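Local coordinates for glycosyl transferase (Staphylococcus aureus, PDB 5U02), which belongs to the glycosyl transferases, its linker region followed by two E-set-type beta domains in an assembly of three chains, at residues N197-L200 / E201-K204. Sequence-based numbering, arbitrary orientation.
Sequences NIML and EDIK
Met199 lays CB and CG over one face of the Asp202 carboxylate, CB standing 3.5 Å from OD1. The two side chains run alongside each other, pointing the same way. A chi1 of -43° sets Met199 CG beside its own backbone N and so close to OD1 of Asp202; the chain then bends twice and carries SD and CE off. Close to the plane of the carboxylate, not over a face, a bridging water donates to OD1 of Asp202 at 2.6 Å. It also accepts from the backbone N of Met199 at 3.0 Å, so Asp202 is tied through water to the residue at the N-cap position of the short helix. The other oxygen, OD2, is hydrogen-bonded to Asn197 ND2 of the second subunit. Asn197 of this chain repeats the bond with Asp202 of the third subunit, so the strand end and the helix that follows both take part in the chain-to-chain interface, the helix also through the salt bridge of Glu201 to Lys150 of the second subunit.

This is a strand-to-helix junction in an E-set domain: strand 193-199 runs between strands 150-159 and 181-190 of an antiparallel sheet and passes directly into a single helical turn. Asp202 N bonds Met199 O at 2.8 Å, and Ile203 N adds a weak second bond to the same oxygen. Leu200 O receives weak bonds from the N atoms of Ile203 and Lys204.

On the buried side, Ile203 swings CG1 between its backbone N and carbonyl carbon, chi1 71°, which brings CD1 obliquely across Ile198 CG2, 3.6 Å away, with Leu200 CD2 at 4.0 Å. Ile151 backs Ile198 and Leu200, and Met182 touches Ile203. Lys204 starts against Leu200 O, and its far end turns off to hydrogen-bond His248 O through NZ.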
loop_
_atom_site.group_PDB
_atom_site.type_symbol
_atom_site.label_atom_id
_atom_site.label_comp_id
_atom_site.label_asym_id
_atom_site.label_seq_id
_atom_site.Cartn_x
_atom_site.Cartn_y
_atom_site.Cartn_z
ATOM N N ASN A 197 -3.841 -9.050 -6.480
ATOM C CA ASN A 197 -4.090 -10.368 -5.903
ATOM C C ASN A 197 -5.196 -10.214 -4.867
ATOM O O ASN A 197 -4.988 -9.583 -3.826
ATOM C CB ASN A 197 -2.831 -10.945 -5.258
ATOM C CG ASN A 197 -1.690 -11.119 -6.242
ATOM O OD1 ASN A 197 -1.902 -11.422 -7.412
ATOM N ND2 ASN A 197 -0.467 -10.923 -5.765
ATOM N N ILE A 198 -6.365 -10.777 -5.156
ATOM C CA ILE A 198 -7.509 -10.746 -4.250
ATOM C C ILE A 198 -7.555 -12.094 -3.543
ATOM O O ILE A 198 -8.070 -13.076 -4.088
ATOM C CB ILE A 198 -8.819 -10.476 -4.990
ATOM C CG1 ILE A 198 -8.747 -9.183 -5.796
ATOM C CG2 ILE A 198 -9.974 -10.422 -4.010
ATOM C CD1 ILE A 198 -9.853 -9.094 -6.805
ATOM N N MET A 199 -7.031 -12.138 -2.324
ATOM C CA MET A 199 -7.012 -13.361 -1.534
ATOM C C MET A 199 -8.401 -13.616 -0.956
ATOM O O MET A 199 -8.922 -12.792 -0.197
ATOM C CB MET A 199 -5.973 -13.242 -0.423
ATOM C CG MET A 199 -4.670 -12.622 -0.890
ATOM S SD MET A 199 -3.971 -13.520 -2.279
ATOM C CE MET A 199 -3.462 -15.023 -1.462
ATOM N N LEU A 200 -8.993 -14.761 -1.300
ATOM C CA LEU A 200 -10.354 -15.049 -0.857
ATOM C C LEU A 200 -10.451 -15.180 0.658
ATOM O O LEU A 200 -11.516 -14.916 1.227
ATOM C CB LEU A 200 -10.875 -16.315 -1.534
ATOM C CG LEU A 200 -10.743 -16.349 -3.055
ATOM C CD1 LEU A 200 -11.205 -17.670 -3.603
ATOM C CD2 LEU A 200 -11.528 -15.233 -3.691
ATOM N N GLU A 201 -9.366 -15.584 1.327
ATOM C CA GLU A 201 -9.364 -15.566 2.789
ATOM C C GLU A 201 -9.527 -14.148 3.323
ATOM O O GLU A 201 -10.086 -13.955 4.409
ATOM C CB GLU A 201 -8.076 -16.202 3.322
ATOM C CG GLU A 201 -7.963 -16.247 4.851
ATOM C CD GLU A 201 -6.620 -16.796 5.328
ATOM O OE1 GLU A 201 -5.850 -17.313 4.491
ATOM O OE2 GLU A 201 -6.330 -16.702 6.540
ATOM N N ASP A 202 -9.067 -13.141 2.572
ATOM C CA ASP A 202 -9.218 -11.758 3.009
ATOM C C ASP A 202 -10.640 -11.236 2.814
ATOM O O ASP A 202 -11.091 -10.386 3.591
ATOM C CB ASP A 202 -8.228 -10.848 2.269
ATOM C CG ASP A 202 -6.780 -11.089 2.674
ATOM O OD1 ASP A 202 -5.884 -10.685 1.906
ATOM O OD2 ASP A 202 -6.540 -11.683 3.746
ATOM N N ILE A 203 -11.359 -11.718 1.800
ATOM C CA ILE A 203 -12.676 -11.189 1.454
ATOM C C ILE A 203 -13.811 -12.137 1.813
ATOM O O ILE A 203 -14.982 -11.773 1.627
ATOM C CB ILE A 203 -12.753 -10.812 -0.038
ATOM C CG1 ILE A 203 -12.770 -12.059 -0.923
ATOM C CG2 ILE A 203 -11.585 -9.921 -0.431
ATOM C CD1 ILE A 203 -12.934 -11.730 -2.399
ATOM N N LYS A 204 -13.509 -13.333 2.327
ATOM C CA LYS A 204 -14.555 -14.293 2.677
ATOM C C LYS A 204 -15.536 -13.723 3.696
ATOM O O LYS A 204 -16.745 -13.971 3.608
ATOM C CB LYS A 204 -13.931 -15.574 3.235
ATOM C CG LYS A 204 -13.874 -16.719 2.259
ATOM C CD LYS A 204 -13.946 -18.065 2.974
ATOM C CE LYS A 204 -12.961 -18.170 4.116
ATOM N NZ LYS A 204 -12.839 -19.580 4.578
HETATM O O HOH W 1 -6.080 -9.901 -0.556
#